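Local coordinates for protein beta-galactosidase (Trichoderma reesei, PDB 3OG2) that probably hydrolyses terminal non-reducing beta-D-galactose residues in beta-D-galactosides, as a glycoside hydrolase of family 35, at residues A[291-296]-A[354-359]; A[58-63]-A[350-355]; A[750-755]-A[759-764]. One frame throughout, in Å; residues are numbered along the deposited sequence.

Contact 1 of 3, residues A[291-296]-A[354-359]; sequences GFEQCS and IDREKY. With NAG (2-acetamido-2-deoxy-beta-D-glucopyranose), chain B; MAN (alpha-D-mannopyranose), chain C; BMA (beta-D-mannopyranose), chain D.
CG of R356 lies anti to its own carbonyl carbon (chi1 -72°) and the chain runs extended from CG to NE, carrying the guanidinium to the first turn of helix 292-298; there E293, bent at chi2 (-56°), brings its carboxylate round to meet it. R356 NH2 donates to E293 OE2 at 3.0 Å, a salt bridge with an N-H...O angle of 148°. The donor approaches from above the carboxylate plane, one nitrogen serving one oxygen. S296 covers a guanidinium face near its rim, its CB 3.6 Å from R356 NE. A water in the guanidinium plane completes the link: it accepts from R356 NE at 2.9 Å and donates to E293 OE1 at 2.7 Å and to S296 OG at 2.8 Å. S296 OG in turn donates to the backbone O of E293 at 2.7 Å, which fixes the hydroxyl's rotation. Beyond the segments, E293 OE2 also pairs with R349. The neighbouring E357 turns to an attached glycan, OE2 accepting from O2 of the mannose of chain C at 2.6 Å. Each guanidinium nitrogen of R356 has a partner, E293 at NH2, D343 and the A346 carbonyl at NH1 and the water at NE, so this buried arginine of the TIM-barrel domain probably keeps its charge and joins the start of helix 292-298 to the approach to helix 357-370.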
loop_
_atom_site.group_PDB
_atom_site.type_symbol
_atom_site.label_atom_id
_atom_site.label_comp_id
_atom_site.label_asym_id
_atom_site.label_seq_id
_atom_site.Cartn_x
_atom_site.Cartn_y
_atom_site.Cartn_z
ATOM N N GLY A 291 -9.609 -9.633 8.245
ATOM C CA GLY A 291 -10.090 -8.742 7.194
ATOM C C GLY A 291 -9.525 -7.343 7.369
ATOM O O GLY A 291 -9.282 -6.880 8.488
ATOM N N PHE A 292 -9.366 -6.626 6.276
ATOM C CA PHE A 292 -8.728 -5.316 6.312
ATOM C C PHE A 292 -9.658 -4.249 6.894
ATOM O O PHE A 292 -9.157 -3.194 7.296
ATOM C CB PHE A 292 -8.241 -4.912 4.893
ATOM C CG PHE A 292 -6.957 -5.654 4.581
ATOM C CD1 PHE A 292 -5.824 -5.509 5.379
ATOM C CD2 PHE A 292 -6.886 -6.511 3.463
ATOM C CE1 PHE A 292 -4.650 -6.206 5.065
ATOM C CE2 PHE A 292 -5.704 -7.158 3.165
ATOM C CZ PHE A 292 -4.558 -7.015 3.927
ATOM N N GLU A 293 -10.985 -4.484 6.959
ATOM C CA GLU A 293 -11.801 -3.509 7.660
ATOM C C GLU A 293 -11.409 -3.473 9.135
ATOM O O GLU A 293 -11.299 -2.363 9.700
ATOM C CB GLU A 293 -13.290 -3.854 7.564
ATOM C CG GLU A 293 -13.931 -3.396 6.276
ATOM C CD GLU A 293 -13.733 -1.884 6.077
ATOM O OE1 GLU A 293 -14.218 -1.027 6.861
ATOM O OE2 GLU A 293 -13.015 -1.541 5.119
ATOM N N GLN A 294 -11.203 -4.628 9.756
ATOM C CA GLN A 294 -10.774 -4.692 11.167
ATOM C C GLN A 294 -9.358 -4.124 11.304
ATOM O O GLN A 294 -9.025 -3.370 12.245
ATOM C CB GLN A 294 -10.926 -6.128 11.680
ATOM C CG GLN A 294 -11.524 -6.092 13.081
ATOM C CD GLN A 294 -11.922 -7.446 13.584
ATOM O OE1 GLN A 294 -12.985 -7.929 13.216
ATOM N NE2 GLN A 294 -11.089 -8.060 14.430
ATOM N N CYS A 295 -8.469 -4.396 10.319
ATOM C CA CYS A 295 -7.167 -3.717 10.419
ATOM C C CYS A 295 -7.250 -2.195 10.329
ATOM O O CYS A 295 -6.489 -1.492 11.003
ATOM C CB CYS A 295 -6.236 -4.262 9.330
ATOM S SG CYS A 295 -5.838 -6.012 9.487
ATOM N N SER A 296 -8.154 -1.670 9.524
ATOM C CA SER A 296 -8.318 -0.216 9.423
ATOM C C SER A 296 -8.916 0.387 10.713
ATOM O O SER A 296 -8.690 1.547 11.007
ATOM C CB SER A 296 -9.205 0.175 8.246
ATOM O OG SER A 296 -10.607 -0.032 8.559
ATOM N N ILE A 354 -11.207 7.361 -0.697
ATOM C CA ILE A 354 -10.607 8.135 0.395
ATOM C C ILE A 354 -11.684 8.613 1.355
ATOM O O ILE A 354 -11.741 9.740 1.828
ATOM C CB ILE A 354 -9.804 9.317 -0.175
ATOM C CG1 ILE A 354 -10.639 10.211 -1.121
ATOM C CG2 ILE A 354 -8.559 8.760 -0.855
ATOM C CD1 ILE A 354 -9.947 11.510 -1.443
ATOM N N ASP A 355 -12.590 7.668 1.688
ATOM C CA ASP A 355 -13.625 7.951 2.648
ATOM C C ASP A 355 -13.233 7.580 4.064
ATOM O O ASP A 355 -13.908 8.039 5.000
ATOM C CB ASP A 355 -14.888 7.160 2.258
ATOM C CG ASP A 355 -14.574 5.677 2.397
ATOM O OD1 ASP A 355 -13.714 5.115 1.737
ATOM O OD2 ASP A 355 -15.174 4.944 3.263
ATOM N N ARG A 356 -12.186 6.805 4.318
ATOM C CA ARG A 356 -11.881 6.442 5.732
ATOM C C ARG A 356 -11.500 7.693 6.497
ATOM O O ARG A 356 -10.786 8.579 5.969
ATOM C CB ARG A 356 -10.705 5.459 5.795
ATOM C CG ARG A 356 -11.152 4.070 5.277
ATOM C CD ARG A 356 -9.931 3.143 5.245
ATOM N NE ARG A 356 -10.359 1.735 5.218
ATOM C CZ ARG A 356 -9.677 0.744 4.684
ATOM N NH1 ARG A 356 -8.512 0.936 4.068
ATOM N NH2 ARG A 356 -10.178 -0.504 4.750
ATOM N N GLU A 357 -11.966 7.782 7.754
ATOM C CA GLU A 357 -11.659 8.993 8.540
ATOM C C GLU A 357 -10.164 9.239 8.647
ATOM O O GLU A 357 -9.698 10.383 8.678
ATOM C CB GLU A 357 -12.300 8.870 9.905
ATOM C CG GLU A 357 -12.207 10.198 10.684
ATOM C CD GLU A 357 -13.244 10.361 11.801
ATOM O OE1 GLU A 357 -14.313 9.666 11.805
ATOM O OE2 GLU A 357 -13.018 11.203 12.678
ATOM N N LYS A 358 -9.393 8.131 8.693
ATOM C CA LYS A 358 -7.942 8.289 8.824
ATOM C C LYS A 358 -7.361 9.064 7.655
ATOM O O LYS A 358 -6.339 9.730 7.802
ATOM C CB LYS A 358 -7.197 6.926 8.970
ATOM C CG LYS A 358 -7.506 5.978 7.817
ATOM C CD LYS A 358 -6.853 4.629 7.993
ATOM C CE LYS A 358 -5.319 4.706 8.019
ATOM N NZ LYS A 358 -4.729 3.346 8.284
ATOM N N TYR A 359 -7.948 9.047 6.474
ATOM C CA TYR A 359 -7.457 9.886 5.356
ATOM C C TYR A 359 -7.543 11.350 5.753
ATOM O O TYR A 359 -6.597 12.138 5.579
ATOM C CB TYR A 359 -8.259 9.564 4.062
ATOM C CG TYR A 359 -7.802 10.455 2.920
ATOM C CD1 TYR A 359 -8.380 11.720 2.696
ATOM C CD2 TYR A 359 -6.772 10.019 2.053
ATOM C CE1 TYR A 359 -7.968 12.552 1.676
ATOM C CE2 TYR A 359 -6.352 10.846 1.029
ATOM C CZ TYR A 359 -6.957 12.102 0.842
ATOM O OH TYR A 359 -6.581 12.958 -0.162
HETATM C C1 NAG B . -16.583 9.730 5.979
HETATM C C2 NAG B . -16.401 10.592 7.220
HETATM C C3 NAG B . -15.791 9.796 8.355
HETATM C C4 NAG B . -16.637 8.537 8.612
HETATM C C5 NAG B . -16.765 7.749 7.291
HETATM C C6 NAG B . -17.692 6.549 7.403
HETATM C C7 NAG B . -15.930 12.917 6.563
HETATM C C8 NAG B . -14.911 13.856 5.985
HETATM N N2 NAG B . -15.491 11.703 6.875
HETATM O O3 NAG B . -15.676 10.576 9.506
HETATM O O4 NAG B . -15.925 7.733 9.557
HETATM O O5 NAG B . -17.390 8.623 6.333
HETATM O O6 NAG B . -18.949 6.916 7.944
HETATM O O7 NAG B . -17.132 13.215 6.603
HETATM C C1 MAN C . -17.108 10.758 13.295
HETATM C C2 MAN C . -16.006 11.089 14.291
HETATM C C3 MAN C . -16.684 11.530 15.611
HETATM C C4 MAN C . -17.609 12.741 15.332
HETATM C C5 MAN C . -18.672 12.311 14.294
HETATM C C6 MAN C . -19.528 13.521 13.903
HETATM O O2 MAN C . -15.224 12.147 13.759
HETATM O O3 MAN C . -15.611 11.979 16.490
HETATM O O4 MAN C . -18.259 13.086 16.537
HETATM O O5 MAN C . -17.983 11.871 13.119
HETATM O O6 MAN C . -20.609 13.082 13.063
HETATM C C1 BMA D . -16.679 7.199 10.522
HETATM C C2 BMA D . -15.827 6.278 11.406
HETATM C C3 BMA D . -16.698 5.743 12.547
HETATM C C4 BMA D . -17.329 6.896 13.339
HETATM C C5 BMA D . -18.099 7.807 12.348
HETATM C C6 BMA D . -18.766 8.994 12.999
HETATM O O2 BMA D . -14.666 6.968 11.904
HETATM O O3 BMA D . -15.851 5.005 13.420
HETATM O O4 BMA D . -18.268 6.309 14.259
HETATM O O5 BMA D . -17.184 8.296 11.325
HETATM O O6 BMA D . -17.818 9.662 13.879
HETATM O O HOH W 1 -12.576 1.150 6.940
#

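Contact 2 of 3, residues A[58-63]-A[350-355]; sequences YLDVFH and EDRRID. With NAG (2-acetamido-2-deoxy-beta-D-glucopyranose), chain B.
D60 OD2 is gripped from several sides: R352 NE donates to it at 2.9 Å, K64 NZ pairs with it as a salt bridge, and a water adds a weak hydrogen bond. The R352 bond has an N-H...O angle of 153° and uses the anti side of the carboxylate. D60 OD2 sits at the edge of the guanidinium, near its plane, yet the two flat groups are turned 70° apart, and R352 NH2 reaches the carboxylate only through the water, which accepts from it at 2.8 Å. A bend at chi3 (-50°) of R352 swings NE toward the helix. V61 CG1 lies 3.9 Å from R352 CD, though V61 has two conformers and this apolar touch is less certain. Within the loop, D351 OD1 accepts from the backbone N of R353 at 3.1 Å, an Asx turn, and D351 OD2 takes R353 NE at 2.8 Å and R353 NH2 at 3.1 Å, both on the syn side. D60 has another strong partner outside, R591 at OD1, and K64 NZ also bonds the carbonyl O of R352. A leucine in place of R352 would probably leave D60 OD2 with K64 but without the in-plane NE donor, and the bridging water without its NH2 partner. In chemical terms, a buried aspartate of helix 58-66 is ringed by three cationic side chains, R352, K64 and R591, which probably stabilises its negative charge and holds the loop before helix 357-370 against this barrel helix.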
loop_
_atom_site.group_PDB
_atom_site.type_symbol
_atom_site.label_atom_id
_atom_site.label_comp_id
_atom_site.label_asym_id
_atom_site.label_seq_id
_atom_site.Cartn_x
_atom_site.Cartn_y
_atom_site.Cartn_z
ATOM N N TYR A 58 -2.148 5.724 -11.909
ATOM C CA TYR A 58 -1.166 6.259 -10.955
ATOM C C TYR A 58 -1.423 7.703 -10.620
ATOM O O TYR A 58 -1.287 8.097 -9.449
ATOM C CB TYR A 58 0.243 6.108 -11.532
ATOM C CG TYR A 58 0.693 4.669 -11.695
ATOM C CD1 TYR A 58 0.383 3.715 -10.715
ATOM C CD2 TYR A 58 1.415 4.303 -12.827
ATOM C CE1 TYR A 58 0.796 2.382 -10.881
ATOM C CE2 TYR A 58 1.846 2.968 -12.993
ATOM C CZ TYR A 58 1.526 2.040 -12.018
ATOM O OH TYR A 58 1.953 0.710 -12.151
ATOM N N LEU A 59 -1.852 8.517 -11.576
ATOM C CA LEU A 59 -2.100 9.923 -11.285
ATOM C C LEU A 59 -3.256 10.072 -10.318
ATOM O O LEU A 59 -3.274 11.004 -9.501
ATOM C CB LEU A 59 -2.394 10.708 -12.574
ATOM C CG LEU A 59 -2.487 12.217 -12.411
ATOM C CD1 LEU A 59 -1.234 12.894 -11.832
ATOM C CD2 LEU A 59 -2.867 12.847 -13.758
ATOM N N ASP A 60 -4.256 9.199 -10.397
ATOM C CA ASP A 60 -5.335 9.232 -9.393
ATOM C C ASP A 60 -4.787 9.058 -8.010
ATOM O O ASP A 60 -5.112 9.847 -7.091
ATOM C CB ASP A 60 -6.353 8.132 -9.741
ATOM C CG ASP A 60 -7.509 8.168 -8.761
ATOM O OD1 ASP A 60 -8.083 9.266 -8.523
ATOM O OD2 ASP A 60 -7.893 7.103 -8.223
ATOM N N VAL A 61 -3.951 8.046 -7.804
ATOM C CA VAL A 61 -3.449 7.874 -6.433
ATOM C C VAL A 61 -2.518 9.017 -6.109
ATOM O O VAL A 61 -2.556 9.502 -4.936
ATOM C CB VAL A 61 -2.863 6.465 -6.372
ATOM C CG1 VAL A 61 -3.955 5.426 -6.144
ATOM C CG2 VAL A 61 -2.169 6.130 -7.674
ATOM N N PHE A 62 -1.689 9.527 -6.992
ATOM C CA PHE A 62 -0.823 10.661 -6.642
ATOM C C PHE A 62 -1.632 11.898 -6.314
ATOM O O PHE A 62 -1.247 12.646 -5.408
ATOM C CB PHE A 62 0.156 10.980 -7.771
ATOM C CG PHE A 62 1.373 10.096 -7.901
ATOM C CD1 PHE A 62 1.551 9.308 -9.025
ATOM C CD2 PHE A 62 2.351 10.035 -6.943
ATOM C CE1 PHE A 62 2.684 8.502 -9.157
ATOM C CE2 PHE A 62 3.483 9.246 -7.057
ATOM C CZ PHE A 62 3.673 8.475 -8.181
ATOM N N HIS A 63 -2.737 12.164 -7.001
ATOM C CA HIS A 63 -3.555 13.300 -6.641
ATOM C C HIS A 63 -4.077 13.184 -5.203
ATOM O O HIS A 63 -4.180 14.138 -4.463
ATOM C CB HIS A 63 -4.817 13.333 -7.531
ATOM C CG HIS A 63 -4.674 13.901 -8.876
ATOM N ND1 HIS A 63 -5.558 13.656 -9.901
ATOM C CD2 HIS A 63 -3.757 14.802 -9.304
ATOM C CE1 HIS A 63 -5.181 14.359 -10.954
ATOM N NE2 HIS A 63 -4.076 15.063 -10.620
ATOM N N GLU A 350 -8.027 -0.069 -1.194
ATOM C CA GLU A 350 -7.599 -0.832 -2.370
ATOM C C GLU A 350 -8.285 -0.380 -3.628
ATOM O O GLU A 350 -7.684 -0.407 -4.690
ATOM C CB GLU A 350 -7.933 -2.305 -2.057
ATOM C CG GLU A 350 -7.587 -3.251 -3.190
ATOM C CD GLU A 350 -7.740 -4.707 -2.765
ATOM O OE1 GLU A 350 -8.384 -4.959 -1.705
ATOM O OE2 GLU A 350 -7.216 -5.613 -3.462
ATOM N N ASP A 351 -9.567 0.023 -3.502
ATOM C CA ASP A 351 -10.336 0.529 -4.664
ATOM C C ASP A 351 -10.139 2.039 -4.857
ATOM O O ASP A 351 -10.849 2.632 -5.688
ATOM C CB ASP A 351 -11.789 0.109 -4.525
ATOM C CG ASP A 351 -12.514 0.794 -3.393
ATOM O OD1 ASP A 351 -11.963 1.705 -2.734
ATOM O OD2 ASP A 351 -13.699 0.430 -3.117
ATOM N N ARG A 352 -9.211 2.645 -4.149
ATOM C CA ARG A 352 -8.712 4.028 -4.251
ATOM C C ARG A 352 -9.669 5.028 -3.586
ATOM O O ARG A 352 -9.446 6.245 -3.701
ATOM C CB ARG A 352 -8.285 4.462 -5.675
ATOM C CG ARG A 352 -7.450 3.369 -6.356
ATOM C CD ARG A 352 -7.033 3.750 -7.778
ATOM N NE ARG A 352 -8.188 4.203 -8.531
ATOM C CZ ARG A 352 -9.163 3.464 -9.019
ATOM N NH1 ARG A 352 -9.136 2.129 -8.879
ATOM N NH2 ARG A 352 -10.157 4.087 -9.663
ATOM N N ARG A 353 -10.680 4.551 -2.871
ATOM C CA ARG A 353 -11.576 5.495 -2.180
ATOM C C ARG A 353 -10.848 6.093 -0.956
ATOM O O ARG A 353 -10.050 5.425 -0.299
ATOM C CB ARG A 353 -12.883 4.852 -1.718
ATOM C CG ARG A 353 -13.831 4.574 -2.885
ATOM C CD ARG A 353 -15.109 3.943 -2.342
ATOM N NE ARG A 353 -14.925 2.615 -1.804
ATOM C CZ ARG A 353 -15.422 2.086 -0.690
ATOM N NH1 ARG A 353 -16.213 2.733 0.180
ATOM N NH2 ARG A 353 -15.136 0.823 -0.387
ATOM N N ILE A 354 -11.207 7.361 -0.697
ATOM C CA ILE A 354 -10.607 8.135 0.395
ATOM C C ILE A 354 -11.684 8.613 1.355
ATOM O O ILE A 354 -11.741 9.740 1.828
ATOM C CB ILE A 354 -9.804 9.317 -0.175
ATOM C CG1 ILE A 354 -10.639 10.211 -1.121
ATOM C CG2 ILE A 354 -8.559 8.760 -0.855
ATOM C CD1 ILE A 354 -9.947 11.510 -1.443
ATOM N N ASP A 355 -12.590 7.668 1.688
ATOM C CA ASP A 355 -13.625 7.951 2.648
ATOM C C ASP A 355 -13.233 7.580 4.064
ATOM O O ASP A 355 -13.908 8.039 5.000
ATOM C CB ASP A 355 -14.888 7.160 2.258
ATOM C CG ASP A 355 -14.574 5.677 2.397
ATOM O OD1 ASP A 355 -13.714 5.115 1.737
ATOM O OD2 ASP A 355 -15.174 4.944 3.263
HETATM C C1 NAG B . -16.583 9.730 5.979
HETATM C C2 NAG B . -16.401 10.592 7.220
HETATM C C3 NAG B . -15.791 9.796 8.355
HETATM C C4 NAG B . -16.637 8.537 8.612
HETATM C C5 NAG B . -16.765 7.749 7.291
HETATM C C6 NAG B . -17.692 6.549 7.403
HETATM C C7 NAG B . -15.930 12.917 6.563
HETATM C C8 NAG B . -14.911 13.856 5.985
HETATM N N2 NAG B . -15.491 11.703 6.875
HETATM O O3 NAG B . -15.676 10.576 9.506
HETATM O O4 NAG B . -15.925 7.733 9.557
HETATM O O5 NAG B . -17.390 8.623 6.333
HETATM O O6 NAG B . -18.949 6.916 7.944
HETATM O O7 NAG B . -17.132 13.215 6.603
HETATM O O HOH W 2 -10.414 6.865 -9.790
#

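Contact 3 of 3, residues A[750-755]-A[759-764]; sequences GSFTGF and SAANSS. With NAG (2-acetamido-2-deoxy-beta-D-glucopyranose), chain F; MAN (alpha-D-mannopyranose), chain E; BMA (beta-D-mannopyranose), chain G; MAN (alpha-D-mannopyranose), chain H.
F752 and A761 form the tight part of this contact: the methyl CB of A761 stands 3.4 Å from the centroid of the F752 ring, just 6° off the ring normal, a face-on CH-pi contact. The methyl is almost equally near all six ring carbons, from 3.5 Å between A761 CB and F752 CG to 3.8 Å between A761 CB and F752 CZ. CG of F752 stands anti to the backbone N (chi1 174°) and beside the carbonyl carbon, which turns the ring toward the following residues, with the amide N of G754 over its opposite face, 3.7 Å above the ring plane. A methyl and a backbone amide thus sandwich the ring. Away from this centre the packing is looser. S763 OG comes no nearer than 4.2 Å to F752 CB, and no hydrogen bond crosses between the segments. On the partly exposed side sugars take over: N762 ND2 is covalently bonded to C1 of the N-acetylglucosamine of chain F, and F755 sits among mannoses, with O5 of the chain E mannose at its ring edge, 3.5 Å from F755 CZ, and O5 of the chain H mannose over a face. The strand segments run nearly antiparallel, at 159°, but their axes stay 8.5 Å apart, too far for neighbours in one sheet. Strand 747-752 instead pairs with 740-744 at the edge of a five-stranded sheet, strand 760-767 with 726-733 at the edge of a three-stranded one, and F738 meets the F752 ring, so F752 and A761 pack the two layers of this all-beta domain together.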
loop_
_atom_site.group_PDB
_atom_site.type_symbol
_atom_site.label_atom_id
_atom_site.label_comp_id
_atom_site.label_asym_id
_atom_site.label_seq_id
_atom_site.Cartn_x
_atom_site.Cartn_y
_atom_site.Cartn_z
ATOM N N GLY A 750 -7.856 -38.529 -2.195
ATOM C CA GLY A 750 -8.023 -37.707 -0.996
ATOM C C GLY A 750 -7.423 -36.321 -1.223
ATOM O O GLY A 750 -6.692 -36.112 -2.159
ATOM N N SER A 751 -7.770 -35.416 -0.320
ATOM C CA SER A 751 -7.206 -34.086 -0.326
ATOM C C SER A 751 -6.697 -33.709 1.068
ATOM O O SER A 751 -7.314 -34.089 2.091
ATOM C CB SER A 751 -8.281 -33.019 -0.667
ATOM O OG SER A 751 -8.630 -33.148 -2.031
ATOM N N PHE A 752 -5.618 -32.945 1.071
ATOM C CA PHE A 752 -5.305 -32.126 2.245
ATOM C C PHE A 752 -6.025 -30.801 2.043
ATOM O O PHE A 752 -5.677 -30.066 1.097
ATOM C CB PHE A 752 -3.793 -31.921 2.345
ATOM C CG PHE A 752 -3.503 -30.942 3.470
ATOM C CD1 PHE A 752 -3.739 -31.284 4.796
ATOM C CD2 PHE A 752 -2.996 -29.702 3.185
ATOM C CE1 PHE A 752 -3.474 -30.387 5.816
ATOM C CE2 PHE A 752 -2.706 -28.785 4.196
ATOM C CZ PHE A 752 -2.939 -29.149 5.524
ATOM N N THR A 753 -7.040 -30.536 2.876
ATOM C CA THR A 753 -7.873 -29.376 2.529
ATOM C C THR A 753 -7.350 -28.031 3.041
ATOM O O THR A 753 -7.868 -26.980 2.641
ATOM C CB THR A 753 -9.317 -29.604 3.031
ATOM O OG1 THR A 753 -9.266 -29.913 4.423
ATOM C CG2 THR A 753 -9.900 -30.803 2.302
ATOM N N GLY A 754 -6.328 -28.054 3.875
ATOM C CA GLY A 754 -5.580 -26.840 4.190
ATOM C C GLY A 754 -6.136 -26.096 5.390
ATOM O O GLY A 754 -7.296 -26.216 5.812
ATOM N N PHE A 755 -5.291 -25.286 5.996
ATOM C CA PHE A 755 -5.706 -24.347 7.035
ATOM C C PHE A 755 -4.643 -23.258 7.161
ATOM O O PHE A 755 -3.539 -23.382 6.646
ATOM C CB PHE A 755 -6.015 -25.035 8.353
ATOM C CG PHE A 755 -4.982 -25.957 8.960
ATOM C CD1 PHE A 755 -4.927 -27.294 8.584
ATOM C CD2 PHE A 755 -4.090 -25.466 9.932
ATOM C CE1 PHE A 755 -3.988 -28.129 9.186
ATOM C CE2 PHE A 755 -3.153 -26.300 10.552
ATOM C CZ PHE A 755 -3.123 -27.645 10.189
ATOM N N SER A 759 1.667 -24.908 6.156
ATOM C CA SER A 759 2.349 -24.623 4.883
ATOM C C SER A 759 2.790 -25.930 4.245
ATOM O O SER A 759 3.248 -25.931 3.083
ATOM C CB SER A 759 3.556 -23.710 5.112
ATOM O OG SER A 759 4.393 -24.278 6.118
ATOM N N ALA A 760 2.694 -27.041 4.995
ATOM C CA ALA A 760 3.076 -28.352 4.417
ATOM C C ALA A 760 2.143 -29.358 5.052
ATOM O O ALA A 760 1.477 -29.043 6.076
ATOM C CB ALA A 760 4.508 -28.715 4.722
ATOM N N ALA A 761 2.079 -30.557 4.536
ATOM C CA ALA A 761 1.213 -31.596 5.062
ATOM C C ALA A 761 1.830 -32.981 4.795
ATOM O O ALA A 761 2.388 -33.225 3.743
ATOM C CB ALA A 761 -0.178 -31.463 4.444
ATOM N N ASN A 762 1.673 -33.840 5.777
ATOM C CA ASN A 762 1.999 -35.258 5.659
ATOM C C ASN A 762 0.662 -35.966 5.489
ATOM O O ASN A 762 -0.230 -35.908 6.336
ATOM C CB ASN A 762 2.762 -35.764 6.885
ATOM C CG ASN A 762 4.190 -35.221 6.855
ATOM O OD1 ASN A 762 4.771 -34.996 5.795
ATOM N ND2 ASN A 762 4.682 -35.018 8.044
ATOM N N SER A 763 0.480 -36.638 4.370
ATOM C CA SER A 763 -0.730 -37.404 4.162
ATOM C C SER A 763 -0.408 -38.863 3.921
ATOM O O SER A 763 0.567 -39.231 3.270
ATOM C CB SER A 763 -1.445 -36.818 2.944
ATOM O OG SER A 763 -1.674 -35.410 3.095
ATOM N N SER A 764 -1.270 -39.739 4.412
ATOM C CA SER A 764 -1.148 -41.161 4.189
ATOM C C SER A 764 -2.415 -41.700 3.559
ATOM O O SER A 764 -3.506 -41.450 4.071
ATOM C CB SER A 764 -0.889 -41.826 5.548
ATOM O OG SER A 764 0.437 -41.428 5.994
HETATM C C1 NAG F . 6.019 -34.811 8.126
HETATM C C2 NAG F . 6.208 -33.566 8.984
HETATM C C3 NAG F . 7.697 -33.305 9.207
HETATM C C4 NAG F . 8.453 -34.565 9.642
HETATM C C5 NAG F . 8.086 -35.781 8.768
HETATM C C6 NAG F . 8.711 -37.072 9.288
HETATM C C7 NAG F . 4.492 -31.839 8.896
HETATM C C8 NAG F . 3.818 -30.714 8.185
HETATM N N2 NAG F . 5.620 -32.368 8.410
HETATM O O3 NAG F . 7.737 -32.285 10.199
HETATM O O4 NAG F . 9.849 -34.437 9.598
HETATM O O5 NAG F . 6.671 -35.897 8.797
HETATM O O6 NAG F . 8.996 -37.946 8.205
HETATM O O7 NAG F . 3.850 -32.370 9.774
HETATM C C1 MAN E . -0.553 -30.582 12.268
HETATM C C2 MAN E . 0.854 -31.200 12.273
HETATM C C3 MAN E . 1.725 -30.256 13.152
HETATM C C4 MAN E . 1.881 -28.953 12.341
HETATM C C5 MAN E . 0.514 -28.373 12.037
HETATM C C6 MAN E . 0.609 -27.303 10.951
HETATM O O2 MAN E . 1.388 -31.082 10.955
HETATM O O3 MAN E . 3.023 -30.815 13.224
HETATM O O4 MAN E . 2.677 -28.038 13.073
HETATM O O5 MAN E . -0.483 -29.300 11.671
HETATM O O6 MAN E . 1.254 -27.871 9.799
HETATM C C1 BMA G . -9.070 -21.479 11.959
HETATM C C2 BMA G . -8.584 -20.873 13.279
HETATM C C3 BMA G . -7.083 -21.134 13.335
HETATM C C4 BMA G . -6.747 -22.610 13.101
HETATM C C5 BMA G . -7.446 -23.161 11.824
HETATM C C6 BMA G . -7.319 -24.690 11.776
HETATM O O2 BMA G . -9.268 -21.571 14.353
HETATM O O3 BMA G . -6.451 -20.777 14.569
HETATM O O4 BMA G . -5.315 -22.721 12.861
HETATM O O5 BMA G . -8.855 -22.894 11.970
HETATM O O6 BMA G . -7.839 -25.203 13.024
HETATM C C1 MAN H . -7.664 -26.790 12.913
HETATM C C2 MAN H . -8.387 -27.191 14.207
HETATM C C3 MAN H . -7.699 -26.660 15.462
HETATM C C4 MAN H . -6.192 -26.976 15.452
HETATM C C5 MAN H . -5.602 -26.403 14.161
HETATM C C6 MAN H . -4.085 -26.594 14.110
HETATM O O2 MAN H . -8.385 -28.598 14.262
HETATM O O3 MAN H . -8.200 -27.285 16.650
HETATM O O4 MAN H . -5.566 -26.481 16.629
HETATM O O5 MAN H . -6.271 -27.035 13.066
HETATM O O6 MAN H . -3.751 -27.978 14.106
#

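Following the chain, contact 2 opens first, at helix 58-66, and closes a loop of 286 residues at 350-355, spanning much of the TIM barrel. Contact 1 opens inside that span, at 291-296, and closes at 354-359, so the two loops cross slightly while ending on the same stretch and sharing I354 and D355. Together they tie the approach to helix 357-370 to two separate helical parts of the barrel domain, their centres about 14 Å apart. Contact 3 follows in series in a later all-beta domain. It closes a short turn with three intervening residues, joins two sheets locally, and touches neither of the others, its centre lying about 35 Å from that of contact 1.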